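Local coordinates for P22 protein (Trypanosoma brucei, PDB 3JV1), which acts as an accessory factor in mitochondrial RNA editing, specific for the cytochrome oxidase subunit II transcript, and belongs to the Mam33 family, at residues D159-S162 with L163-E166; S165-A168 with D169-W173. All coordinates share one frame; numbering follows the deposited sequence.

Interaction 1. Residues D159-S162 with L163-E166; sequences DQFS and LWSE
Phe161 and Trp164 set their side chains alongside each other, three residues apart on helix 152-181 and pointing the same way. Both rings leave the helix with CG anti to the backbone N (chi1 -163° for Phe161, 171° for Trp164). Trp164 CE3 lies over one face of the Phe161 ring, displaced toward its rim, and Phe161 CZ comes within 3.8 Å of Trp164 CZ3. The planes are inclined at 46°, an oblique aromatic pair. Phe45 meets the Phe161 ring edge-to-face, and Phe157 extends the cluster. On this side the long C-terminal helix of the Mam33 fold packs against Phe45 and the loop carrying Arg38. Buried Ser165 sets its CB near the Phe161 ring; its OG is 3.2 Å from both Phe161 O and Ser162 O, its one unassigned proton able to serve either carbonyl, and its N bonds Phe161 O at 2.9 Å. The looser side has Gln160, Leu163 and Glu166 exposed. There Leu163 CG rests 3.4 Å from Asp159 O, the acceptor for Leu163 N, while Glu166 N reaches back to Ser162 O at 2.9 Å. Asp159 OD1 makes a salt bridge with Arg72 of strand 72-80, which Ser162 and Leu163 also touch.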
loop_
_atom_site.group_PDB
_atom_site.type_symbol
_atom_site.label_atom_id
_atom_site.label_comp_id
_atom_site.label_asym_id
_atom_site.label_seq_id
_atom_site.Cartn_x
_atom_site.Cartn_y
_atom_site.Cartn_z
ATOM N N ASP A 159 -0.343 -2.234 -24.562
ATOM C CA ASP A 159 -0.599 -0.793 -24.626
ATOM C C ASP A 159 -1.845 -0.551 -25.456
ATOM O O ASP A 159 -2.754 0.171 -25.044
ATOM C CB ASP A 159 0.566 -0.037 -25.274
ATOM C CG ASP A 159 1.755 0.121 -24.350
ATOM O OD1 ASP A 159 1.547 0.397 -23.149
ATOM O OD2 ASP A 159 2.904 -0.011 -24.833
ATOM N N GLN A 160 -1.872 -1.151 -26.640
ATOM C CA GLN A 160 -3.012 -1.014 -27.536
ATOM C C GLN A 160 -4.315 -1.480 -26.890
ATOM O O GLN A 160 -5.330 -0.782 -26.958
ATOM C CB GLN A 160 -2.766 -1.793 -28.828
ATOM C CG GLN A 160 -2.009 -1.014 -29.892
ATOM C CD GLN A 160 -1.656 -1.867 -31.103
ATOM O OE1 GLN A 160 -2.479 -2.635 -31.603
ATOM N NE2 GLN A 160 -0.427 -1.723 -31.587
ATOM N N PHE A 161 -4.299 -2.653 -26.261
ATOM C CA PHE A 161 -5.513 -3.146 -25.625
ATOM C C PHE A 161 -5.945 -2.245 -24.464
ATOM O O PHE A 161 -7.127 -1.989 -24.279
ATOM C CB PHE A 161 -5.329 -4.578 -25.109
ATOM C CG PHE A 161 -6.626 -5.270 -24.818
ATOM C CD1 PHE A 161 -7.383 -5.809 -25.852
ATOM C CD2 PHE A 161 -7.127 -5.323 -23.525
ATOM C CE1 PHE A 161 -8.623 -6.390 -25.604
ATOM C CE2 PHE A 161 -8.367 -5.899 -23.263
ATOM C CZ PHE A 161 -9.117 -6.433 -24.305
ATOM N N SER A 162 -4.981 -1.772 -23.684
ATOM C CA SER A 162 -5.277 -0.901 -22.551
ATOM C C SER A 162 -5.936 0.398 -22.990
ATOM O O SER A 162 -6.852 0.875 -22.335
ATOM C CB SER A 162 -4.000 -0.587 -21.765
ATOM O OG SER A 162 -3.561 -1.713 -21.022
ATOM N N LEU A 163 -5.461 0.973 -24.090
ATOM C CA LEU A 163 -6.031 2.215 -24.592
ATOM C C LEU A 163 -7.463 1.996 -25.038
ATOM O O LEU A 163 -8.356 2.792 -24.737
ATOM C CB LEU A 163 -5.225 2.747 -25.774
ATOM C CG LEU A 163 -3.880 3.397 -25.471
ATOM C CD1 LEU A 163 -3.234 3.799 -26.781
ATOM C CD2 LEU A 163 -4.065 4.609 -24.561
ATOM N N TRP A 164 -7.681 0.906 -25.757
ATOM C CA TRP A 164 -9.010 0.590 -26.240
ATOM C C TRP A 164 -9.988 0.330 -25.098
ATOM O O TRP A 164 -11.114 0.821 -25.123
ATOM C CB TRP A 164 -8.950 -0.621 -27.164
ATOM C CG TRP A 164 -10.290 -1.132 -27.536
ATOM C CD1 TRP A 164 -11.088 -0.689 -28.547
ATOM C CD2 TRP A 164 -11.022 -2.155 -26.861
ATOM N NE1 TRP A 164 -12.277 -1.373 -28.543
ATOM C CE2 TRP A 164 -12.264 -2.280 -27.518
ATOM C CE3 TRP A 164 -10.749 -2.978 -25.760
ATOM C CZ2 TRP A 164 -13.237 -3.200 -27.111
ATOM C CZ3 TRP A 164 -11.715 -3.891 -25.355
ATOM C CH2 TRP A 164 -12.945 -3.994 -26.031
ATOM N N SER A 165 -9.569 -0.429 -24.087
ATOM C CA SER A 165 -10.469 -0.721 -22.981
ATOM C C SER A 165 -10.670 0.500 -22.087
ATOM O O SER A 165 -11.729 0.665 -21.490
ATOM C CB SER A 165 -9.965 -1.917 -22.162
ATOM O OG SER A 165 -8.717 -1.651 -21.558
ATOM N N GLU A 166 -9.658 1.354 -21.996
ATOM C CA GLU A 166 -9.785 2.560 -21.193
ATOM C C GLU A 166 -10.887 3.417 -21.814
ATOM O O GLU A 166 -11.737 3.969 -21.115
ATOM C CB GLU A 166 -8.471 3.343 -21.183
ATOM C CG GLU A 166 -8.572 4.677 -20.475
ATOM C CD GLU A 166 -7.260 5.442 -20.449
ATOM O OE1 GLU A 166 -6.613 5.572 -21.514
ATOM O OE2 GLU A 166 -6.883 5.924 -19.360
#

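Interaction 2. Residues S165-A168 with D169-W173; sequences SEQA and DYEEW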
loop_
_atom_site.group_PDB
_atom_site.type_symbol
_atom_site.label_atom_id
_atom_site.label_comp_id
_atom_site.label_asym_id
_atom_site.label_seq_id
_atom_site.Cartn_x
_atom_site.Cartn_y
_atom_site.Cartn_z
ATOM N N SER A 165 -9.569 -0.429 -24.087
ATOM C CA SER A 165 -10.469 -0.721 -22.981
ATOM C C SER A 165 -10.670 0.500 -22.087
ATOM O O SER A 165 -11.729 0.665 -21.490
ATOM C CB SER A 165 -9.965 -1.917 -22.162
ATOM O OG SER A 165 -8.717 -1.651 -21.558
ATOM N N GLU A 166 -9.658 1.354 -21.996
ATOM C CA GLU A 166 -9.785 2.560 -21.193
ATOM C C GLU A 166 -10.887 3.417 -21.814
ATOM O O GLU A 166 -11.737 3.969 -21.115
ATOM C CB GLU A 166 -8.471 3.343 -21.183
ATOM C CG GLU A 166 -8.572 4.677 -20.475
ATOM C CD GLU A 166 -7.260 5.442 -20.449
ATOM O OE1 GLU A 166 -6.613 5.572 -21.514
ATOM O OE2 GLU A 166 -6.883 5.924 -19.360
ATOM N N GLN A 167 -10.862 3.500 -23.140
ATOM C CA GLN A 167 -11.828 4.273 -23.906
ATOM C C GLN A 167 -13.225 3.702 -23.701
ATOM O O GLN A 167 -14.193 4.442 -23.519
ATOM C CB GLN A 167 -11.440 4.241 -25.391
ATOM C CG GLN A 167 -12.438 4.895 -26.335
ATOM C CD GLN A 167 -12.700 6.337 -25.987
ATOM O OE1 GLN A 167 -11.771 7.107 -25.739
ATOM N NE2 GLN A 167 -13.970 6.720 -25.974
ATOM N N ALA A 168 -13.329 2.381 -23.729
ATOM C CA ALA A 168 -14.609 1.716 -23.526
ATOM C C ALA A 168 -15.085 1.933 -22.085
ATOM O O ALA A 168 -16.262 2.178 -21.843
ATOM C CB ALA A 168 -14.473 0.227 -23.815
ATOM N N ASP A 169 -14.164 1.838 -21.130
ATOM C CA ASP A 169 -14.516 2.030 -19.726
ATOM C C ASP A 169 -14.991 3.455 -19.483
ATOM O O ASP A 169 -15.897 3.687 -18.684
ATOM C CB ASP A 169 -13.321 1.732 -18.809
ATOM C CG ASP A 169 -13.038 0.246 -18.679
ATOM O OD1 ASP A 169 -13.900 -0.576 -19.059
ATOM O OD2 ASP A 169 -11.949 -0.097 -18.178
ATOM N N TYR A 170 -14.374 4.400 -20.179
ATOM C CA TYR A 170 -14.736 5.805 -20.043
ATOM C C TYR A 170 -16.162 6.057 -20.501
ATOM O O TYR A 170 -16.905 6.773 -19.844
ATOM C CB TYR A 170 -13.796 6.696 -20.855
ATOM C CG TYR A 170 -14.199 8.148 -20.804
ATOM C CD1 TYR A 170 -14.331 8.806 -19.582
ATOM C CD2 TYR A 170 -14.455 8.868 -21.973
ATOM C CE1 TYR A 170 -14.706 10.142 -19.519
ATOM C CE2 TYR A 170 -14.832 10.213 -21.921
ATOM C CZ TYR A 170 -14.955 10.839 -20.689
ATOM O OH TYR A 170 -15.328 12.158 -20.614
ATOM N N GLU A 171 -16.540 5.474 -21.633
ATOM C CA GLU A 171 -17.890 5.657 -22.151
ATOM C C GLU A 171 -18.915 4.946 -21.276
ATOM O O GLU A 171 -20.031 5.422 -21.111
ATOM C CB GLU A 171 -17.995 5.133 -23.583
ATOM C CG GLU A 171 -17.043 5.812 -24.543
ATOM C CD GLU A 171 -17.238 5.361 -25.977
ATOM O OE1 GLU A 171 -16.303 5.544 -26.787
ATOM O OE2 GLU A 171 -18.329 4.838 -26.292
ATOM N N GLU A 172 -18.537 3.799 -20.729
ATOM C CA GLU A 172 -19.437 3.046 -19.871
ATOM C C GLU A 172 -19.590 3.832 -18.562
ATOM O O GLU A 172 -20.655 3.835 -17.942
ATOM C CB GLU A 172 -18.855 1.654 -19.628
ATOM C CG GLU A 172 -19.825 0.639 -19.058
ATOM C CD GLU A 172 -19.884 0.679 -17.554
ATOM O OE1 GLU A 172 -18.821 0.917 -16.940
ATOM O OE2 GLU A 172 -20.982 0.460 -16.990
ATOM N N TRP A 173 -18.515 4.511 -18.171
ATOM C CA TRP A 173 -18.484 5.345 -16.970
ATOM C C TRP A 173 -19.521 6.465 -17.130
ATOM O O TRP A 173 -20.377 6.656 -16.275
ATOM C CB TRP A 173 -17.078 5.928 -16.814
ATOM C CG TRP A 173 -16.867 6.863 -15.652
ATOM C CD1 TRP A 173 -16.599 6.521 -14.361
ATOM C CD2 TRP A 173 -16.813 8.293 -15.709
ATOM N NE1 TRP A 173 -16.366 7.648 -13.611
ATOM C CE2 TRP A 173 -16.493 8.751 -14.416
ATOM C CE3 TRP A 173 -17.004 9.233 -16.733
ATOM C CZ2 TRP A 173 -16.355 10.112 -14.112
ATOM C CZ3 TRP A 173 -16.869 10.587 -16.434
ATOM C CH2 TRP A 173 -16.546 11.013 -15.132
#
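Gln167 and Glu171 form an i to i+4 side-chain pair on helix 152-181, the long C-terminal helix of the Mam33 fold, at the level where helix 2-18 runs beside it. Among side-chain hydrogen bonds, Gln167 NE2 donates to Glu171 OE1 over 2.7 Å, with an N-H...O angle of 155°. The carboxylate oxygen lies close to the amide plane and receives the N-H on its anti lone pair, directed away from OE2. The two flat groups are nevertheless turned 65° apart. A bend at chi2 (57°) folds the Gln167 chain so that its amide comes nearer to Glu171, whose own chain is extended beyond CG. Gln167 NE2 also bonds Glu18 OE2, so one amide nitrogen joins two glutamates and ties the helix to helix 2-18. Tyr170 OH adds a second bond to that helix, at Glu14 OE2.

Backbone bonds run i to i+4 beneath these side chains. The shortest joins Asp169 N to Ser165 O at 2.7 Å, and Glu172 N reaches Ala168 O at 3.0 Å.

Polar groups off the Gln167-Glu171 pair have partners in the loop around Arg38 and Gly41 or in the second subunit. Buried Asp169 bonds Gly41 N through OD1, which also makes a salt bridge with Arg38. Glu172 OE2 is hydrogen-bonded to His105 NE2 of the second subunit, and Trp173 NE1 to Val101 O of that subunit, so this part of the helix belongs to the subunit interface.

By packing, Tyr125 of the second subunit touches Asp169 and Tyr170. Asp169 CG, which projects beside its own backbone N (chi1 -74°), sits 3.1 Å from Ser165 O.

Interactions 1 and 2 are successive portions of helix 152-181, with centres about 10 Å apart, and share Ser165 and Glu166. Each combines buried and exposed residues, but interaction 1 lies nearer the centre of the chain, about 10 Å away against about 16 Å. Its side-chain contact is aromatic and faces Phe45 and Arg38, while the Asp159-Leu163 side meets Arg72 of strand 72-80. Interaction 2 has a polar side-chain contact, in keeping with its contacts to helix 2-18 and to a second subunit. Arg38 connects the two regions: it touches Phe161 in the first, Ser165 in both, and pairs with Asp169 in the second.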